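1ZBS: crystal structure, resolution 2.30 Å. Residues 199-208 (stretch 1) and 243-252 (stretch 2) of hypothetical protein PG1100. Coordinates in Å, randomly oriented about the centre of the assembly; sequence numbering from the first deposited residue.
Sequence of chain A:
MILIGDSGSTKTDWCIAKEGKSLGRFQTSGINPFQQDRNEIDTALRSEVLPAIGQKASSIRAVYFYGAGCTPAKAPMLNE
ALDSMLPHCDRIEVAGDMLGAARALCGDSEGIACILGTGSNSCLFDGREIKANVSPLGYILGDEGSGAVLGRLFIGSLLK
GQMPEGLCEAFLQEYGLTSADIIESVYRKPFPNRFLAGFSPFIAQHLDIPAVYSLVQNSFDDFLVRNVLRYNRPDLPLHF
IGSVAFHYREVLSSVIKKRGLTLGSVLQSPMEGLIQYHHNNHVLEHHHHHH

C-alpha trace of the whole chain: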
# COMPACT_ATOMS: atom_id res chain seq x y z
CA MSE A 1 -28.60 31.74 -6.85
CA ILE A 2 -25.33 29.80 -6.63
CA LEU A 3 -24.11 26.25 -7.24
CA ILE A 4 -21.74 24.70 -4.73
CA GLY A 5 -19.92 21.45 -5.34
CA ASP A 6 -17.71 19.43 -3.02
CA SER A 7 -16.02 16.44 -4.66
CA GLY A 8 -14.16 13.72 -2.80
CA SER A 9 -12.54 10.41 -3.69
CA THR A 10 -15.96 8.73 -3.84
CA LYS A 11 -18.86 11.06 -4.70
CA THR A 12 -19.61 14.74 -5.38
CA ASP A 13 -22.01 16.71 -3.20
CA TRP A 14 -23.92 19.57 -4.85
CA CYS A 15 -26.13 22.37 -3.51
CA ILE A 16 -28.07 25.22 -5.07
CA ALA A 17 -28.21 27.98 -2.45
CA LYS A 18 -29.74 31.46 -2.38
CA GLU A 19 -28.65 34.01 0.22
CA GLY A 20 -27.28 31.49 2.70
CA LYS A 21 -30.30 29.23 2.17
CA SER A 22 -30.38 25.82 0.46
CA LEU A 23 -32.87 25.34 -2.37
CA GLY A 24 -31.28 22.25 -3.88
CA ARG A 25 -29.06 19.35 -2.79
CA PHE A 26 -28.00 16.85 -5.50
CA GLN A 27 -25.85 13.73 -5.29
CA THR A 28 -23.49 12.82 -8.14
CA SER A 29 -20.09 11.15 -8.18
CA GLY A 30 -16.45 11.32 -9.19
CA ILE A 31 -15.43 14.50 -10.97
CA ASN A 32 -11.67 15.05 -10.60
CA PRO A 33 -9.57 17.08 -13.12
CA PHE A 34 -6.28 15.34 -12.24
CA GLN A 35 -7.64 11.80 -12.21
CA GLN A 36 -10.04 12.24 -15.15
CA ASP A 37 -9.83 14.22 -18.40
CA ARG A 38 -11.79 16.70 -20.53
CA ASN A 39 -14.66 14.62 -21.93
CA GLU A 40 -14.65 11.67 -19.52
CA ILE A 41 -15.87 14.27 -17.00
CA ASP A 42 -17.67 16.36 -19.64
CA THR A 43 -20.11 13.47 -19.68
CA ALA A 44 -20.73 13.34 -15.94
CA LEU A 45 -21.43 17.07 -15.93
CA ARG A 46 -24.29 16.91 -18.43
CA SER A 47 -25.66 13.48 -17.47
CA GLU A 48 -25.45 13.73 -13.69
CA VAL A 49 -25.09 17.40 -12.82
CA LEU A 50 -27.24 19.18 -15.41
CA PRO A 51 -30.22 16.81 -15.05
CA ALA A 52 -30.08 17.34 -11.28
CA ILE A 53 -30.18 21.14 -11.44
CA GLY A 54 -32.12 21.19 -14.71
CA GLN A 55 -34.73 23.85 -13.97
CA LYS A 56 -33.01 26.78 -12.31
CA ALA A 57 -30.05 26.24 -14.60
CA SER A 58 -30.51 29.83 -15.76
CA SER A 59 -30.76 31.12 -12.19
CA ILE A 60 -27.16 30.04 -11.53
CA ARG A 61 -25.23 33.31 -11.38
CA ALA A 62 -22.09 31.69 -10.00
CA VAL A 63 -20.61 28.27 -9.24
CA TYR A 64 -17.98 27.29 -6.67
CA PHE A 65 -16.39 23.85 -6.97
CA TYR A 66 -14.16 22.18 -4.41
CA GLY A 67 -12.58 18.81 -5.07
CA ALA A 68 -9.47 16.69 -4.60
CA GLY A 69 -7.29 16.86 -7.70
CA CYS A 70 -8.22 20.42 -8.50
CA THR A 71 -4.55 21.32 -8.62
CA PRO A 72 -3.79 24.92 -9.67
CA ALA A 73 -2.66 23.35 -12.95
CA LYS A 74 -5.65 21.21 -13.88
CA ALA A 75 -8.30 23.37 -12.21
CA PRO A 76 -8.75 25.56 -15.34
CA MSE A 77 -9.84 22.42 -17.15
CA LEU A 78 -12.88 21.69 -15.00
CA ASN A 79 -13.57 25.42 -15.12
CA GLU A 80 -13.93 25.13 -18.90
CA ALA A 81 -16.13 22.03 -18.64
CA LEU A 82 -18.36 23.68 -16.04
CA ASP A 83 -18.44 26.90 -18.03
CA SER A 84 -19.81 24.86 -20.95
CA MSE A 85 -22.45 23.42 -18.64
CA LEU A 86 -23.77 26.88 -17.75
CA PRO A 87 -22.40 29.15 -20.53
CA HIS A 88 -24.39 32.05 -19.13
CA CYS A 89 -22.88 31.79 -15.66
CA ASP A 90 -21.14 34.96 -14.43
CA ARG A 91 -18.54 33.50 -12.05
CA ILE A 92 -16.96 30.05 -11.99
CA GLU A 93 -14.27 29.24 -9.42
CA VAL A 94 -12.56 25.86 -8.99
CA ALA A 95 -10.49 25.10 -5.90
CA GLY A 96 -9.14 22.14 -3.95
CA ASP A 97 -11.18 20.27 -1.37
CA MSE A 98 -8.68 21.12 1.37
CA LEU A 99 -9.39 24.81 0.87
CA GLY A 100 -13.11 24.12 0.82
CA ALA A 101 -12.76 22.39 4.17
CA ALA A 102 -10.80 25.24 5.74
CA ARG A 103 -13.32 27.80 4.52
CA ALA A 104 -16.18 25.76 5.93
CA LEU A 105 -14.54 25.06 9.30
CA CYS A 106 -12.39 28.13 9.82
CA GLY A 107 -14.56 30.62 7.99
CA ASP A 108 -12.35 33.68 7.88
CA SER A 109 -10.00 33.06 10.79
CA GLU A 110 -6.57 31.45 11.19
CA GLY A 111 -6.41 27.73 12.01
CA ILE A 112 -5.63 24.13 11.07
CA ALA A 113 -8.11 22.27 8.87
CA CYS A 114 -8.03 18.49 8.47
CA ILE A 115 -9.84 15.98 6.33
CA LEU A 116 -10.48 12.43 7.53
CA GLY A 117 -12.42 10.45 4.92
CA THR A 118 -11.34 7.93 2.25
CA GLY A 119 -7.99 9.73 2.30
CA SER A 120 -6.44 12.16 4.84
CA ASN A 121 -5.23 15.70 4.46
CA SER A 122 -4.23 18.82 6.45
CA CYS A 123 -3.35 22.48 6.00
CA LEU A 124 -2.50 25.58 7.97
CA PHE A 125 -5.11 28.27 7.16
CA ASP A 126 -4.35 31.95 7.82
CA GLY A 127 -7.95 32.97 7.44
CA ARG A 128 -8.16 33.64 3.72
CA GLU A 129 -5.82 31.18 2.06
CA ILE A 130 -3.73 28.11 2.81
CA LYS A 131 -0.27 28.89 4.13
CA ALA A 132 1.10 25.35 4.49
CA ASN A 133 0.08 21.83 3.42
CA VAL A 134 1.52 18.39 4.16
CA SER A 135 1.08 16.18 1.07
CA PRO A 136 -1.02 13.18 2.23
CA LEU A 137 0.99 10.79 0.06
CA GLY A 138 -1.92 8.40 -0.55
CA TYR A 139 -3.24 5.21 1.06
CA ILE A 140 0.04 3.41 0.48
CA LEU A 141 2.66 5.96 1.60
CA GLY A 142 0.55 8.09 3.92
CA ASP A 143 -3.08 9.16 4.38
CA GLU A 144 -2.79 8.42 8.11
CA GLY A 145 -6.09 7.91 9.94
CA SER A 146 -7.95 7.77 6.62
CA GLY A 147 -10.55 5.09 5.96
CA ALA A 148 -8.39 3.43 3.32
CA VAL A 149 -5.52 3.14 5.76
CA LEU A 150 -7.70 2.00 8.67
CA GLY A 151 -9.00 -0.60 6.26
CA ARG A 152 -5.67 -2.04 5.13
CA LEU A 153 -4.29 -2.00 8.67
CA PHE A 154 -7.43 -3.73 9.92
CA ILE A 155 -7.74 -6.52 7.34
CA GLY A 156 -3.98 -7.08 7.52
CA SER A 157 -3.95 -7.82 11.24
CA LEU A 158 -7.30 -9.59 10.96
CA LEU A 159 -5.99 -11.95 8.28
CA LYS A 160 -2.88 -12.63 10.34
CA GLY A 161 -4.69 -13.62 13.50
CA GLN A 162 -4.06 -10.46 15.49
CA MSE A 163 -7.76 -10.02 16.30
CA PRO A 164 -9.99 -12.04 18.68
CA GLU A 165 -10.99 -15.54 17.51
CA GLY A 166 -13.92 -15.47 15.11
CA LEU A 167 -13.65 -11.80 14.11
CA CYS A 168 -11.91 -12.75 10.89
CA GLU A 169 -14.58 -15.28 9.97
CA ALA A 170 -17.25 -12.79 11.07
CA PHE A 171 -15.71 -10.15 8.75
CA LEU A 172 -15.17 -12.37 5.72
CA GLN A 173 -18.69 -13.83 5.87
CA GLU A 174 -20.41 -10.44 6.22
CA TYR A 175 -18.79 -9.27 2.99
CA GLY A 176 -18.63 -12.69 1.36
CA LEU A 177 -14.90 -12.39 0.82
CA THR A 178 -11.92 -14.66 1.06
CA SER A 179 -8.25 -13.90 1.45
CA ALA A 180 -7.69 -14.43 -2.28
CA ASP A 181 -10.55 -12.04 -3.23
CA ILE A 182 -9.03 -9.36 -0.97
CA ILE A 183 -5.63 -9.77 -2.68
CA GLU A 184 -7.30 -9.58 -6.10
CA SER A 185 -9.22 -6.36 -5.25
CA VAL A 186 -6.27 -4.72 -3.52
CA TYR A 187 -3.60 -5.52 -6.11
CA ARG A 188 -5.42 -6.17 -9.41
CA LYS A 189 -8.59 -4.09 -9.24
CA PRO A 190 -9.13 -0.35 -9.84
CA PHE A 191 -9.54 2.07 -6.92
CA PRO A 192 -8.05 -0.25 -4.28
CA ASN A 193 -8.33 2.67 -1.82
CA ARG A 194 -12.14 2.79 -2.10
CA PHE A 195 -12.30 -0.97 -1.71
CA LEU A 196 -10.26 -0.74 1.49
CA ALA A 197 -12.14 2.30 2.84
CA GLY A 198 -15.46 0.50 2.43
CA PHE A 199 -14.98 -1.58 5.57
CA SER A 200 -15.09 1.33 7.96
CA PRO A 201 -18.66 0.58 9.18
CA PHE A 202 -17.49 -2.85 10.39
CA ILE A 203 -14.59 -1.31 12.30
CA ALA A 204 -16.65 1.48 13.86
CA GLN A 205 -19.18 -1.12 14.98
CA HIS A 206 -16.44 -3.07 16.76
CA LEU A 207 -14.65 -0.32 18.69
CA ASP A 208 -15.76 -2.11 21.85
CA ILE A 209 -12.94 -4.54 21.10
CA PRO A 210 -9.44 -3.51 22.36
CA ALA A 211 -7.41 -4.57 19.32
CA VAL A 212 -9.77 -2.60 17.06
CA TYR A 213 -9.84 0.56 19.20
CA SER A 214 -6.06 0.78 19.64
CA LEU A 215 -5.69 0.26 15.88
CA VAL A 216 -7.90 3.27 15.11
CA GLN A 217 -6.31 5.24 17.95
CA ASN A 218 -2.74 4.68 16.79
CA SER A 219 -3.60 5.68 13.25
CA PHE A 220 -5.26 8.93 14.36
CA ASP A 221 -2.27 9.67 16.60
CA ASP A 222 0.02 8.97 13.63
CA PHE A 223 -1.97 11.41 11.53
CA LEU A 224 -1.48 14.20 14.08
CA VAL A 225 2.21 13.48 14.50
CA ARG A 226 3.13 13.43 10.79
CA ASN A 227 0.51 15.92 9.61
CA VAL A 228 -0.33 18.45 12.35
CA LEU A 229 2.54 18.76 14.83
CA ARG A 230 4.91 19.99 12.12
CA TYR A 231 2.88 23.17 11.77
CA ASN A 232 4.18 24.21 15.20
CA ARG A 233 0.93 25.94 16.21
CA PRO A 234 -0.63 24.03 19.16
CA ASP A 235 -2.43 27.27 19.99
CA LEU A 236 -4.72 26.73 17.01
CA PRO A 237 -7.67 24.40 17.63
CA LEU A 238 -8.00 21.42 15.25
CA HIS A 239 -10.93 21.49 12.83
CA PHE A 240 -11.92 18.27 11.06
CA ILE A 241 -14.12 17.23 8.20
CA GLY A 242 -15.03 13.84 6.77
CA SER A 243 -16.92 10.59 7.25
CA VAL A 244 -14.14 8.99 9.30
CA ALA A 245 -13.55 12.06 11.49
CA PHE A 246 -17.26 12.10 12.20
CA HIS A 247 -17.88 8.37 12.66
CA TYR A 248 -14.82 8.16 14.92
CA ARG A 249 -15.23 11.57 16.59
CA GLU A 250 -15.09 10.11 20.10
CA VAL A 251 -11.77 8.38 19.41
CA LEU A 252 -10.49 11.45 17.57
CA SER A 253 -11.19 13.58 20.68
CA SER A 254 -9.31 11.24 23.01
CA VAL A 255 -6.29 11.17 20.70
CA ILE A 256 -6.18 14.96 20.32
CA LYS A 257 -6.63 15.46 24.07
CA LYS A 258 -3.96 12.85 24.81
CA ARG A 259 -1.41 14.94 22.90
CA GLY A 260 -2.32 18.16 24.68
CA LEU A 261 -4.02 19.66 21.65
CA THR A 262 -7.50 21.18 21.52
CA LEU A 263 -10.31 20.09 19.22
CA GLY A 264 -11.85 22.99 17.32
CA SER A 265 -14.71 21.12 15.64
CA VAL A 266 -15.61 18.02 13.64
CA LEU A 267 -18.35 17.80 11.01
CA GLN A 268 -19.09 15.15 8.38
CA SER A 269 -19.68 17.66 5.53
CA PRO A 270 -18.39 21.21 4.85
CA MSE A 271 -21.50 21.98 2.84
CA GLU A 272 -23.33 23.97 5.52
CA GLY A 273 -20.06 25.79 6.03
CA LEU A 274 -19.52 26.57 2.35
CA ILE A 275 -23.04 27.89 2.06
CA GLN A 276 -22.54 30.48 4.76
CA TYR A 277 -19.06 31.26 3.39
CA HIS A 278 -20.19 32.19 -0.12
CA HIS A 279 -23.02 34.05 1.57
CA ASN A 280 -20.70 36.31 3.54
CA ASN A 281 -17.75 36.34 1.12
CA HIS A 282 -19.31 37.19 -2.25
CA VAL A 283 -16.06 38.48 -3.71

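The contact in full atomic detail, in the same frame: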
# COMPACT_ATOMS: atom_id res chain seq x y z
N PHE A 199 -14.79 -0.69 4.43
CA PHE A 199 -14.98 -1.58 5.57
C PHE A 199 -14.97 -0.81 6.87
O PHE A 199 -14.86 -1.39 7.96
CB PHE A 199 -13.87 -2.63 5.58
CG PHE A 199 -13.82 -3.46 4.34
CD1 PHE A 199 -14.90 -4.26 3.98
CD2 PHE A 199 -12.70 -3.44 3.52
CE1 PHE A 199 -14.86 -5.04 2.83
CE2 PHE A 199 -12.66 -4.22 2.36
CZ PHE A 199 -13.74 -5.01 2.02
N SER A 200 -15.10 0.50 6.77
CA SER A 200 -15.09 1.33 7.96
C SER A 200 -16.26 1.02 8.90
O SER A 200 -16.07 0.89 10.11
CB SER A 200 -15.10 2.81 7.57
OG SER A 200 -14.64 3.60 8.65
N PRO A 201 -17.49 0.88 8.36
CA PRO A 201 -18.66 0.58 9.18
C PRO A 201 -18.49 -0.64 10.09
O PRO A 201 -19.03 -0.69 11.19
CB PRO A 201 -19.76 0.38 8.15
CG PRO A 201 -19.37 1.34 7.06
CD PRO A 201 -17.88 1.09 6.96
N PHE A 202 -17.74 -1.63 9.61
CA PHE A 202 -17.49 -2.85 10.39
C PHE A 202 -16.57 -2.52 11.57
O PHE A 202 -16.79 -2.98 12.70
CB PHE A 202 -16.83 -3.92 9.51
CG PHE A 202 -16.60 -5.22 10.23
CD1 PHE A 202 -17.61 -6.19 10.28
CD2 PHE A 202 -15.40 -5.46 10.89
CE1 PHE A 202 -17.42 -7.37 10.99
CE2 PHE A 202 -15.20 -6.65 11.60
CZ PHE A 202 -16.22 -7.61 11.66
N ILE A 203 -15.55 -1.73 11.29
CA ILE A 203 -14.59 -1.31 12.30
C ILE A 203 -15.27 -0.46 13.37
O ILE A 203 -15.18 -0.75 14.56
CB ILE A 203 -13.42 -0.53 11.65
CG1 ILE A 203 -12.65 -1.46 10.71
CG2 ILE A 203 -12.53 0.06 12.73
CD1 ILE A 203 -11.52 -0.79 9.92
N ALA A 204 -15.96 0.59 12.93
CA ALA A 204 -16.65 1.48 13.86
C ALA A 204 -17.60 0.70 14.76
O ALA A 204 -17.74 1.01 15.94
CB ALA A 204 -17.42 2.55 13.10
N GLN A 205 -18.24 -0.32 14.20
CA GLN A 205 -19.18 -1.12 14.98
C GLN A 205 -18.51 -2.12 15.93
O GLN A 205 -19.19 -2.81 16.67
CB GLN A 205 -20.14 -1.86 14.03
CG GLN A 205 -21.25 -0.96 13.49
CD GLN A 205 -22.18 -1.66 12.52
OE1 GLN A 205 -22.59 -2.81 12.74
NE2 GLN A 205 -22.53 -0.97 11.45
N HIS A 206 -17.18 -2.15 15.92
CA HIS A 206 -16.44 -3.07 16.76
C HIS A 206 -15.41 -2.40 17.65
O HIS A 206 -14.50 -3.07 18.16
CB HIS A 206 -15.77 -4.13 15.89
CG HIS A 206 -16.71 -5.18 15.39
ND1 HIS A 206 -17.14 -6.22 16.17
CD2 HIS A 206 -17.32 -5.33 14.19
CE1 HIS A 206 -17.97 -6.98 15.48
NE2 HIS A 206 -18.10 -6.46 14.27
N LEU A 207 -15.56 -1.10 17.86
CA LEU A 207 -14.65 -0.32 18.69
C LEU A 207 -14.65 -0.80 20.14
O LEU A 207 -13.76 -0.45 20.92
CB LEU A 207 -15.04 1.16 18.66
CG LEU A 207 -14.85 1.89 17.32
CD1 LEU A 207 -15.51 3.26 17.37
CD2 LEU A 207 -13.37 2.01 17.04
N ASP A 208 -15.66 -1.58 20.50
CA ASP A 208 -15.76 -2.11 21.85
C ASP A 208 -14.68 -3.16 22.09
O ASP A 208 -14.46 -3.58 23.22
CB ASP A 208 -17.16 -2.72 22.09
CG ASP A 208 -17.76 -3.35 20.84
OD1 ASP A 208 -18.12 -2.60 19.90
OD2 ASP A 208 -17.88 -4.60 20.80
N SER A 243 -16.16 11.73 6.73
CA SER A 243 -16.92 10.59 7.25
C SER A 243 -16.21 9.88 8.39
O SER A 243 -16.83 9.54 9.39
CB SER A 243 -17.23 9.62 6.11
OG SER A 243 -16.08 9.39 5.30
N VAL A 244 -14.90 9.66 8.25
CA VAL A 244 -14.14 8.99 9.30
C VAL A 244 -13.96 9.85 10.55
O VAL A 244 -14.02 9.34 11.68
CB VAL A 244 -12.75 8.56 8.79
CG1 VAL A 244 -11.89 8.07 9.94
CG2 VAL A 244 -12.90 7.45 7.73
N ALA A 245 -13.72 11.15 10.36
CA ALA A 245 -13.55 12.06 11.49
C ALA A 245 -14.85 12.08 12.28
O ALA A 245 -14.84 12.08 13.52
CB ALA A 245 -13.22 13.47 11.01
N PHE A 246 -15.96 12.09 11.56
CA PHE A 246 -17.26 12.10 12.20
C PHE A 246 -17.52 10.76 12.88
O PHE A 246 -17.60 10.69 14.11
CB PHE A 246 -18.34 12.40 11.15
CG PHE A 246 -19.69 12.68 11.75
CD1 PHE A 246 -19.84 13.65 12.73
CD2 PHE A 246 -20.81 11.94 11.35
CE1 PHE A 246 -21.07 13.89 13.33
CE2 PHE A 246 -22.05 12.17 11.93
CZ PHE A 246 -22.19 13.14 12.92
N HIS A 247 -17.62 9.69 12.10
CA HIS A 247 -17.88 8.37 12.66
C HIS A 247 -16.97 7.96 13.82
O HIS A 247 -17.35 7.14 14.66
CB HIS A 247 -17.84 7.30 11.56
CG HIS A 247 -18.88 7.50 10.50
ND1 HIS A 247 -20.16 7.91 10.79
CD2 HIS A 247 -18.83 7.35 9.15
CE1 HIS A 247 -20.86 8.01 9.67
NE2 HIS A 247 -20.07 7.68 8.66
N TYR A 248 -15.76 8.51 13.86
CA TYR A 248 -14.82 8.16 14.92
C TYR A 248 -14.51 9.36 15.83
O TYR A 248 -13.50 9.37 16.54
CB TYR A 248 -13.52 7.65 14.30
CG TYR A 248 -13.69 6.34 13.55
CD1 TYR A 248 -13.55 5.12 14.19
CD2 TYR A 248 -14.00 6.34 12.19
CE1 TYR A 248 -13.72 3.92 13.51
CE2 TYR A 248 -14.18 5.15 11.49
CZ TYR A 248 -14.03 3.94 12.16
OH TYR A 248 -14.18 2.76 11.47
N ARG A 249 -15.40 10.36 15.80
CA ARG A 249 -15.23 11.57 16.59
C ARG A 249 -14.79 11.32 18.03
O ARG A 249 -13.85 11.95 18.51
CB ARG A 249 -16.51 12.43 16.56
CG ARG A 249 -17.80 11.74 16.98
CD ARG A 249 -18.95 12.74 17.01
NE ARG A 249 -20.23 12.11 17.31
CZ ARG A 249 -20.91 11.36 16.46
NH1 ARG A 249 -20.45 11.14 15.24
NH2 ARG A 249 -22.06 10.79 16.83
N GLU A 250 -15.46 10.40 18.72
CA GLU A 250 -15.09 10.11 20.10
C GLU A 250 -13.61 9.78 20.19
O GLU A 250 -12.87 10.39 20.96
CB GLU A 250 -15.90 8.93 20.65
CG GLU A 250 -17.39 9.17 20.88
CD GLU A 250 -18.19 9.41 19.60
OE1 GLU A 250 -17.84 8.81 18.55
OE2 GLU A 250 -19.17 10.18 19.65
N VAL A 251 -13.17 8.80 19.40
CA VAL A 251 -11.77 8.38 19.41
C VAL A 251 -10.84 9.52 19.02
O VAL A 251 -9.76 9.68 19.60
CB VAL A 251 -11.53 7.20 18.45
CG1 VAL A 251 -10.10 6.72 18.58
CG2 VAL A 251 -12.49 6.07 18.77
N LEU A 252 -11.27 10.31 18.04
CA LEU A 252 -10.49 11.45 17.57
C LEU A 252 -10.27 12.45 18.71
O LEU A 252 -9.18 13.03 18.83
CB LEU A 252 -11.20 12.12 16.39
CG LEU A 252 -10.45 13.28 15.73
CD1 LEU A 252 -9.09 12.77 15.28
CD2 LEU A 252 -11.23 13.85 14.55

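Residues 199-208 and 243-252 of PG1100 meet through one long aromatic side chain, Tyr248, which accounts for most of the contact on its side. The backbones run in matching register, with CA-CA separations of 7.8 Å for Ser200 and Val244, 7.0 Å for Ala204 and Tyr248, and 9.2 Å for Leu207 and Val251. In the first stretch, a short helix (200-204) gives way to a type I turn from Ala204 to Leu207. In the second, Tyr248 stands between two helices: it is the first residue to leave helical phi/psi after 243-247 (-115/20) and the N-cap residue of the helix beginning at Arg249. Its CA-CB bond points sideways, but chi1 of -65° (m) carries the ring across the gap and brings the hydroxyl to the 200-204 helix, while chi2 of -89° sets the tilt of the ring plane, and so which neighbours lie at its edge. There Tyr248 OH hydrogen-bonds Ser200 OG at 3.0 Å, and either hydroxyl could be the donor. The t rotamer of Ser200 (chi1 -160°) places OG for this bond and leaves it 4.3 Å from Val244 CG2. Tyr248 OH also lies 3.4 Å from Ile203 CB, so the phenol tip is wedged close to the helix. Apolar groups pack against CE1 and CZ: Ile203 CG2 (4.1 Å from Tyr248 CE1) and Leu207 CD2 (4.0 Å from the same CE1) approach the ring edge, while Ala204 CB sits obliquely, 3.8 Å from Tyr248 CZ. The small methyl of Ala204 accompanies the closest backbone approach of the three registered pairs. At the end of the turn, Leu207 adopts an mt conformation (-68°, 170°); its methyls lie between the tyrosine ring and Val251, with Leu207 CD1 4.4 Å from Val251 CG2, a looser van der Waals contact, with Val251 in its t rotamer. The CA-to-CB bonds of Phe199 and Phe202 point away from the other stretch, and neither residue makes contact; the joint buries 275 Å² in total.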